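Local atomic coordinates of UL18 protein (Human herpesvirus 5, PDB entry 3D2U), a protein that is an MHC class I-like viral glycoprotein that probably protects infected cells from natural killer cells by engaging the host inhibitory receptor LILRB1. Residues V197-Q200 against A205-F208; C209-F214 against I219-I224; H29-H34 against P60-G65. The protein carries 4 engineered substitutions. All coordinates share one frame; numbering follows the deposited sequence.

Running from the N terminus, the chain first makes contact 3, where P60-G65, the start of helix 62-88, returns over strand 28-36 after an intervening strand and short helix; this joins helix to sheet in the peptide-binding platform. Contact 1 then closes a tight hairpin between strands 192-201 and 204-214 of the immunoglobulin C1-set domain. Contact 2 follows, packing the far half of strand 204-214 against strand 220-226 of the other sheet. The three lie in series, none nested or crossed. Contacts 1 and 2 share a strand and touch, F208 C lying 3.9 Å from F223 CE2, whereas contact 3 stays about 11 Å from contact 2 between nearest atoms.

Contact 1: residues V197-Q200 against A205-F208; sequences VRNQ and AEAF
R198 and E206 form the tight part of this antiparallel hairpin. Their backbones make a hydrogen-bonded pair, R198 N to E206 O at 2.8 Å and E206 N to R198 O at 2.9 Å, and on the same face their side chains run side by side. From R198 both NE and NH2 converge on the single oxygen E206 OE1, each at 2.8 Å, the oxygen lying at the guanidinium edge and near its plane. The extended E206 chain, with CG anti to the backbone N (chi1 -176°), brings the carboxylate level with the guanidinium. At the salt bridge's outer end a water joins R198 NH2 and E206 OE2 through weak bonds. R198 CD meanwhile rests 3.8 Å from F208 CD2, the guanidinium and ring planes 52° apart.

The other face and the turn end are looser. V197, exposed to solvent, reaches A207 with one methyl, CG1 to CB at 4.1 Å, and Q200 OE1 lies 3.4 Å from A205 CB, while its NE2 is hydrogen-bonded to D202 O.

R198 NH1 also forms salt bridges with acidic side chains of another protein's chain; the two bonds to E206 OE1 limit guanidinium rotation, consistent with NH1 being presented there.

Contact 2: residues C209-F214 against I219-I224; sequences CTSYGF and IQITFI. Engineered in segment 219-224: Q220 (natural residue Asn).
F214 and I219 make the CH-pi contact of this pair: I219 CD1 sits squarely over one face of the F214 ring, 3.6 Å from its centroid and 4° off the ring normal. I219 CG1 stands anti to the backbone N (chi1 -170°), and the extended branch beyond it carries CD1 over the ring. The second branch also touches, with CG2 3.5 Å from F214 CE1, so the isoleucine meets the ring with both arms while the two side chains cross at about a right angle. S211 O of the same segment as F214 lies at the ring's edge, in its plane.

Apolar packing continues along the strands. C209 CB approaches F223 CE2 at 3.9 Å, obliquely to that ring, and C209 SG lies 4.3 Å from I221 CG2. The same sulfur closes the disulfide to C265, which joins the two sheets of the immunoglobulin sandwich.

One polar side-chain atom, S211 OG, meets carbon, facing I219 CD1 at 3.6 Å and I221 CG1 at 4.0 Å; this buried hydroxyl has no polar partner in the model.

No hydrogen bond links the segments. The strand axes pass 8.3 Å apart and run nearly antiparallel, a separation that belongs to facing sheets rather than neighbouring strands. At the far end G213 and F214 both face F249 in a G1 bulge, where the chain turns a corner and F214 comes to point at I219.

The chemistry is thus that of a sandwich core: methyls, rings and sulfur in contact fill the space between the sheets, consistent with packing by shape rather than by hydrogen bonds, the disulfide adds the covalent tie, and the S211 hydroxyl is left without a modelled partner.

Contact 3: residues H29-H34 against P60-G65; sequences HFFTYH and PTYLDG
Y62 OH meets the edge of the F30 ring, 3.8 Å from CE2 and near the ring plane, while Y62 OH and Y181 OH share a hydrogen bond. The phenol oxygen is therefore held by a second tyrosine and at the same time abuts phenylalanine carbon. The Y62 side chain leaves the first turn of its helix with CG anti to the backbone N (chi1 176°), which sends the ring down toward the sheet; the Y62 and F30 side chains cross at about a right angle.

F31, the next residue of the strand, points up at the helix. Its CD1 lies 4.4 Å from Y62 CE2, an oblique approach, and its CE1 is 4.3 Å from L63 CD2. L63 CD2 thus lies at the edges of both the F31 and Y62 rings. These are light touches, and no hydrogen bond crosses between the two segments.

F30 and F31 both face G23 in a classic beta bulge, an irregularity consistent with both neighbouring side chains reaching this helix start.

W51 and M52 of helix 51-58 border F30, with M52 also touching Y62, and W177 and Y181 of helix 173-184 close in beside Y62 and F30. An apolar side chain of the bound peptide packs on F31. The cluster thus sits where strand 28-36 of the platform floor meets the start of helix 62-88, an arrangement consistent with the end of an MHC class I groove that takes the peptide N terminus, with helix 173-184 facing it.

Contact 1: residues V197-Q200 against A205-F208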
loop_
_atom_site.group_PDB
_atom_site.type_symbol
_atom_site.label_atom_id
_atom_site.label_comp_id
_atom_site.label_asym_id
_atom_site.label_seq_id
_atom_site.Cartn_x
_atom_site.Cartn_y
_atom_site.Cartn_z
ATOM N N VAL A 197 -1.911 10.428 24.167
ATOM C CA VAL A 197 -2.992 9.451 24.250
ATOM C C VAL A 197 -4.255 10.157 23.780
ATOM O O VAL A 197 -4.371 11.379 23.898
ATOM C CB VAL A 197 -3.169 8.873 25.689
ATOM C CG1 VAL A 197 -1.908 8.139 26.094
ATOM C CG2 VAL A 197 -3.466 9.986 26.685
ATOM N N ARG A 198 -5.181 9.391 23.218
ATOM C CA ARG A 198 -6.420 9.952 22.692
ATOM C C ARG A 198 -7.529 8.906 22.725
ATOM O O ARG A 198 -7.314 7.778 23.172
ATOM C CB ARG A 198 -6.197 10.415 21.243
ATOM C CG ARG A 198 -5.682 9.302 20.324
ATOM C CD ARG A 198 -5.404 9.764 18.882
ATOM N NE ARG A 198 -5.295 8.600 18.001
ATOM C CZ ARG A 198 -5.185 8.661 16.673
ATOM N NH1 ARG A 198 -5.160 9.837 16.057
ATOM N NH2 ARG A 198 -5.121 7.542 15.959
ATOM N N ASN A 199 -8.709 9.305 22.260
ATOM C CA ASN A 199 -9.881 8.430 22.174
ATOM C C ASN A 199 -10.164 7.558 23.400
ATOM O O ASN A 199 -10.236 6.330 23.317
ATOM C CB ASN A 199 -9.768 7.564 20.911
ATOM C CG ASN A 199 -9.464 8.389 19.669
ATOM O OD1 ASN A 199 -9.918 9.528 19.541
ATOM N ND2 ASN A 199 -8.697 7.815 18.745
ATOM N N GLN A 200 -10.339 8.235 24.518
ATOM C CA GLN A 200 -10.644 7.546 25.759
ATOM C C GLN A 200 -11.962 6.799 25.599
ATOM O O GLN A 200 -12.911 7.356 25.053
ATOM C CB GLN A 200 -10.788 8.535 26.918
ATOM C CG GLN A 200 -11.108 7.896 28.256
ATOM C CD GLN A 200 -9.890 7.268 28.884
ATOM O OE1 GLN A 200 -8.754 7.517 28.466
ATOM N NE2 GLN A 200 -10.120 6.434 29.892
ATOM N N ALA A 205 -7.788 3.508 26.261
ATOM C CA ALA A 205 -7.375 4.670 25.468
ATOM C C ALA A 205 -6.399 4.239 24.385
ATOM O O ALA A 205 -5.993 3.077 24.336
ATOM C CB ALA A 205 -6.730 5.731 26.364
ATOM N N GLU A 206 -6.037 5.162 23.502
ATOM C CA GLU A 206 -5.085 4.833 22.451
ATOM C C GLU A 206 -3.859 5.723 22.555
ATOM O O GLU A 206 -3.963 6.949 22.543
ATOM C CB GLU A 206 -5.701 5.012 21.065
ATOM C CG GLU A 206 -4.758 4.591 19.947
ATOM C CD GLU A 206 -5.407 4.664 18.586
ATOM O OE1 GLU A 206 -5.563 5.781 18.050
ATOM O OE2 GLU A 206 -5.778 3.597 18.060
ATOM N N ALA A 207 -2.699 5.096 22.665
ATOM C CA ALA A 207 -1.450 5.829 22.738
ATOM C C ALA A 207 -0.891 5.895 21.319
ATOM O O ALA A 207 -1.047 4.950 20.544
ATOM C CB ALA A 207 -0.480 5.102 23.667
ATOM N N PHE A 208 -0.268 7.011 20.968
ATOM C CA PHE A 208 0.324 7.159 19.641
ATOM C C PHE A 208 1.693 7.817 19.776
ATOM O O PHE A 208 1.972 8.478 20.773
ATOM C CB PHE A 208 -0.575 8.009 18.726
ATOM C CG PHE A 208 -0.674 9.458 19.136
ATOM C CD1 PHE A 208 0.270 10.390 18.706
ATOM C CD2 PHE A 208 -1.712 9.888 19.956
ATOM C CE1 PHE A 208 0.178 11.729 19.092
ATOM C CE2 PHE A 208 -1.812 11.225 20.345
ATOM C CZ PHE A 208 -0.868 12.146 19.911
HETATM O O HOH W 1 -5.612 4.561 15.570
#

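Contact 2: residues C209-F214 against I219-I224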
loop_
_atom_site.group_PDB
_atom_site.type_symbol
_atom_site.label_atom_id
_atom_site.label_comp_id
_atom_site.label_asym_id
_atom_site.label_seq_id
_atom_site.Cartn_x
_atom_site.Cartn_y
_atom_site.Cartn_z
ATOM N N CYS A 209 2.540 7.615 18.770
ATOM C CA CYS A 209 3.884 8.182 18.729
ATOM C C CYS A 209 4.332 8.218 17.278
ATOM O O CYS A 209 4.444 7.168 16.644
ATOM C CB CYS A 209 4.858 7.326 19.525
ATOM S SG CYS A 209 6.508 8.081 19.713
ATOM N N THR A 210 4.605 9.420 16.772
ATOM C CA THR A 210 5.003 9.626 15.371
ATOM C C THR A 210 6.361 10.321 15.196
ATOM O O THR A 210 6.698 11.245 15.939
ATOM C CB THR A 210 3.940 10.472 14.632
ATOM O OG1 THR A 210 2.652 9.873 14.804
ATOM C CG2 THR A 210 4.255 10.573 13.152
ATOM N N SER A 211 7.131 9.862 14.211
ATOM C CA SER A 211 8.440 10.432 13.909
ATOM C C SER A 211 8.358 11.183 12.576
ATOM O O SER A 211 7.827 10.666 11.590
ATOM C CB SER A 211 9.503 9.324 13.855
ATOM O OG SER A 211 9.753 8.807 15.156
ATOM N N TYR A 212 8.889 12.403 12.561
ATOM C CA TYR A 212 8.842 13.265 11.383
ATOM C C TYR A 212 10.209 13.705 10.850
ATOM O O TYR A 212 11.115 14.024 11.623
ATOM C CB TYR A 212 8.047 14.546 11.685
ATOM C CG TYR A 212 6.690 14.368 12.342
ATOM C CD1 TYR A 212 6.577 14.081 13.713
ATOM C CD2 TYR A 212 5.515 14.559 11.608
ATOM C CE1 TYR A 212 5.326 13.994 14.334
ATOM C CE2 TYR A 212 4.255 14.483 12.224
ATOM C CZ TYR A 212 4.171 14.200 13.584
ATOM O OH TYR A 212 2.940 14.126 14.201
ATOM N N GLY A 213 10.331 13.738 9.525
ATOM C CA GLY A 213 11.546 14.190 8.869
ATOM C C GLY A 213 12.881 13.536 9.176
ATOM O O GLY A 213 13.880 14.227 9.364
ATOM N N PHE A 214 12.931 12.213 9.200
ATOM C CA PHE A 214 14.197 11.566 9.471
ATOM C C PHE A 214 14.783 10.983 8.210
ATOM O O PHE A 214 14.061 10.660 7.274
ATOM C CB PHE A 214 14.058 10.476 10.555
ATOM C CG PHE A 214 13.007 9.422 10.267
ATOM C CD1 PHE A 214 13.372 8.160 9.805
ATOM C CD2 PHE A 214 11.657 9.673 10.528
ATOM C CE1 PHE A 214 12.403 7.153 9.619
ATOM C CE2 PHE A 214 10.687 8.685 10.348
ATOM C CZ PHE A 214 11.060 7.418 9.892
ATOM N N ILE A 219 14.403 3.110 11.306
ATOM C CA ILE A 219 14.091 3.671 12.603
ATOM C C ILE A 219 13.358 2.629 13.439
ATOM O O ILE A 219 12.788 1.693 12.903
ATOM C CB ILE A 219 13.200 4.925 12.391
ATOM C CG1 ILE A 219 13.024 5.710 13.685
ATOM C CG2 ILE A 219 11.841 4.495 11.811
ATOM C CD1 ILE A 219 12.443 7.114 13.445
ATOM N N GLN A 220 13.395 2.785 14.756
ATOM C CA GLN A 220 12.706 1.871 15.657
ATOM C C GLN A 220 11.899 2.756 16.601
ATOM O O GLN A 220 12.426 3.673 17.231
ATOM C CB GLN A 220 13.703 0.982 16.430
ATOM C CG GLN A 220 13.038 -0.012 17.393
ATOM C CD GLN A 220 14.014 -1.021 18.006
ATOM O OE1 GLN A 220 13.707 -1.666 19.013
ATOM N NE2 GLN A 220 15.187 -1.162 17.395
ATOM N N ILE A 221 10.600 2.485 16.647
ATOM C CA ILE A 221 9.647 3.219 17.463
ATOM C C ILE A 221 8.998 2.179 18.370
ATOM O O ILE A 221 8.349 1.251 17.891
ATOM C CB ILE A 221 8.558 3.876 16.579
ATOM C CG1 ILE A 221 9.192 4.857 15.586
ATOM C CG2 ILE A 221 7.517 4.562 17.456
ATOM C CD1 ILE A 221 9.936 4.193 14.444
ATOM N N THR A 222 9.166 2.340 19.677
ATOM C CA THR A 222 8.637 1.381 20.642
ATOM C C THR A 222 7.915 2.088 21.792
ATOM O O THR A 222 8.272 3.197 22.179
ATOM C CB THR A 222 9.795 0.548 21.224
ATOM O OG1 THR A 222 10.680 0.180 20.162
ATOM C CG2 THR A 222 9.280 -0.705 21.897
ATOM N N PHE A 223 6.882 1.454 22.328
ATOM C CA PHE A 223 6.170 2.036 23.462
ATOM C C PHE A 223 6.712 1.326 24.669
ATOM O O PHE A 223 6.859 0.108 24.654
ATOM C CB PHE A 223 4.665 1.772 23.398
ATOM C CG PHE A 223 3.993 2.462 22.277
ATOM C CD1 PHE A 223 3.816 1.815 21.052
ATOM C CD2 PHE A 223 3.593 3.788 22.412
ATOM C CE1 PHE A 223 3.252 2.486 19.982
ATOM C CE2 PHE A 223 3.030 4.464 21.343
ATOM C CZ PHE A 223 2.859 3.814 20.124
ATOM N N ILE A 224 7.035 2.062 25.716
ATOM C CA ILE A 224 7.516 1.375 26.893
ATOM C C ILE A 224 6.442 1.485 27.957
ATOM O O ILE A 224 6.041 2.579 28.371
ATOM C CB ILE A 224 8.847 1.931 27.433
ATOM C CG1 ILE A 224 9.845 2.167 26.290
ATOM C CG2 ILE A 224 9.444 0.911 28.410
ATOM C CD1 ILE A 224 10.215 0.925 25.516
#

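Contact 3: residues H29-H34 against P60-G65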
loop_
_atom_site.group_PDB
_atom_site.type_symbol
_atom_site.label_atom_id
_atom_site.label_comp_id
_atom_site.label_asym_id
_atom_site.label_seq_id
_atom_site.Cartn_x
_atom_site.Cartn_y
_atom_site.Cartn_z
ATOM N N HIS A 29 15.161 10.288 -3.810
ATOM C CA HIS A 29 14.944 10.512 -5.241
ATOM C C HIS A 29 15.618 11.834 -5.590
ATOM O O HIS A 29 15.147 12.907 -5.197
ATOM C CB HIS A 29 13.433 10.546 -5.544
ATOM C CG HIS A 29 13.080 11.148 -6.872
ATOM N ND1 HIS A 29 13.842 10.967 -8.007
ATOM C CD2 HIS A 29 12.025 11.909 -7.243
ATOM C CE1 HIS A 29 13.271 11.595 -9.022
ATOM N NE2 HIS A 29 12.168 12.175 -8.587
ATOM N N PHE A 30 16.727 11.748 -6.319
ATOM C CA PHE A 30 17.504 12.930 -6.689
ATOM C C PHE A 30 17.514 13.309 -8.166
ATOM O O PHE A 30 17.859 14.441 -8.510
ATOM C CB PHE A 30 18.960 12.752 -6.246
ATOM C CG PHE A 30 19.724 11.720 -7.041
ATOM C CD1 PHE A 30 19.643 10.367 -6.724
ATOM C CD2 PHE A 30 20.523 12.111 -8.108
ATOM C CE1 PHE A 30 20.353 9.415 -7.453
ATOM C CE2 PHE A 30 21.240 11.174 -8.851
ATOM C CZ PHE A 30 21.157 9.823 -8.527
ATOM N N PHE A 31 17.144 12.375 -9.037
ATOM C CA PHE A 31 17.180 12.634 -10.469
ATOM C C PHE A 31 15.983 12.102 -11.257
ATOM O O PHE A 31 15.463 11.023 -10.965
ATOM C CB PHE A 31 18.461 12.034 -11.053
ATOM C CG PHE A 31 18.528 12.098 -12.542
ATOM C CD1 PHE A 31 19.011 13.239 -13.186
ATOM C CD2 PHE A 31 18.068 11.031 -13.314
ATOM C CE1 PHE A 31 19.031 13.315 -14.581
ATOM C CE2 PHE A 31 18.084 11.098 -14.709
ATOM C CZ PHE A 31 18.566 12.242 -15.346
ATOM N N THR A 32 15.568 12.857 -12.270
ATOM C CA THR A 32 14.466 12.447 -13.130
ATOM C C THR A 32 14.723 12.840 -14.574
ATOM O O THR A 32 15.206 13.935 -14.853
ATOM C CB THR A 32 13.107 13.071 -12.704
ATOM O OG1 THR A 32 12.628 12.399 -11.537
ATOM C CG2 THR A 32 12.072 12.940 -13.824
ATOM N N TYR A 33 14.423 11.916 -15.480
ATOM C CA TYR A 33 14.510 12.162 -16.912
ATOM C C TYR A 33 13.135 11.772 -17.420
ATOM O O TYR A 33 12.655 10.668 -17.150
ATOM C CB TYR A 33 15.547 11.295 -17.614
ATOM C CG TYR A 33 15.396 11.386 -19.122
ATOM C CD1 TYR A 33 15.854 12.502 -19.828
ATOM C CD2 TYR A 33 14.736 10.383 -19.836
ATOM C CE1 TYR A 33 15.657 12.617 -21.205
ATOM C CE2 TYR A 33 14.534 10.490 -21.202
ATOM C CZ TYR A 33 14.995 11.609 -21.884
ATOM O OH TYR A 33 14.799 11.719 -23.241
ATOM N N HIS A 34 12.508 12.682 -18.150
ATOM C CA HIS A 34 11.173 12.464 -18.694
ATOM C C HIS A 34 11.127 12.899 -20.163
ATOM O O HIS A 34 11.832 13.827 -20.568
ATOM C CB HIS A 34 10.168 13.256 -17.861
ATOM C CG HIS A 34 8.758 13.182 -18.358
ATOM N ND1 HIS A 34 7.944 12.091 -18.147
ATOM C CD2 HIS A 34 8.007 14.084 -19.036
ATOM C CE1 HIS A 34 6.753 12.324 -18.670
ATOM N NE2 HIS A 34 6.767 13.527 -19.217
ATOM N N PRO A 60 28.776 21.521 -13.855
ATOM C CA PRO A 60 27.889 22.347 -14.688
ATOM C C PRO A 60 27.181 21.694 -15.876
ATOM O O PRO A 60 26.124 22.168 -16.301
ATOM C CB PRO A 60 28.805 23.493 -15.140
ATOM C CG PRO A 60 29.887 23.520 -14.108
ATOM C CD PRO A 60 30.147 22.059 -13.885
ATOM N N THR A 61 27.757 20.635 -16.433
ATOM C CA THR A 61 27.138 19.994 -17.585
ATOM C C THR A 61 26.591 18.609 -17.271
ATOM O O THR A 61 26.405 17.786 -18.170
ATOM C CB THR A 61 28.135 19.889 -18.743
ATOM O OG1 THR A 61 29.209 19.015 -18.375
ATOM C CG2 THR A 61 28.688 21.265 -19.082
ATOM N N TYR A 62 26.334 18.363 -15.990
ATOM C CA TYR A 62 25.816 17.079 -15.535
ATOM C C TYR A 62 24.447 16.818 -16.130
ATOM O O TYR A 62 24.223 15.769 -16.749
ATOM C CB TYR A 62 25.706 17.059 -14.010
ATOM C CG TYR A 62 25.080 15.807 -13.432
ATOM C CD1 TYR A 62 25.860 14.694 -13.106
ATOM C CD2 TYR A 62 23.706 15.744 -13.184
ATOM C CE1 TYR A 62 25.284 13.553 -12.543
ATOM C CE2 TYR A 62 23.125 14.606 -12.620
ATOM C CZ TYR A 62 23.918 13.520 -12.302
ATOM O OH TYR A 62 23.343 12.411 -11.730
ATOM N N LEU A 63 23.536 17.774 -15.942
ATOM C CA LEU A 63 22.171 17.633 -16.440
ATOM C C LEU A 63 22.054 17.551 -17.964
ATOM O O LEU A 63 21.197 16.824 -18.472
ATOM C CB LEU A 63 21.280 18.762 -15.902
ATOM C CG LEU A 63 20.880 18.772 -14.419
ATOM C CD1 LEU A 63 19.880 19.895 -14.172
ATOM C CD2 LEU A 63 20.263 17.436 -14.014
ATOM N N ASP A 64 22.891 18.288 -18.695
ATOM C CA ASP A 64 22.852 18.236 -20.158
ATOM C C ASP A 64 23.329 16.856 -20.603
ATOM O O ASP A 64 22.820 16.292 -21.569
ATOM C CB ASP A 64 23.746 19.332 -20.764
ATOM C CG ASP A 64 23.101 20.717 -20.709
ATOM O OD1 ASP A 64 23.842 21.727 -20.690
ATOM O OD2 ASP A 64 21.853 20.800 -20.701
ATOM N N GLY A 65 24.307 16.320 -19.881
ATOM C CA GLY A 65 24.838 15.008 -20.206
ATOM C C GLY A 65 23.766 13.947 -20.030
ATOM O O GLY A 65 23.415 13.229 -20.968
#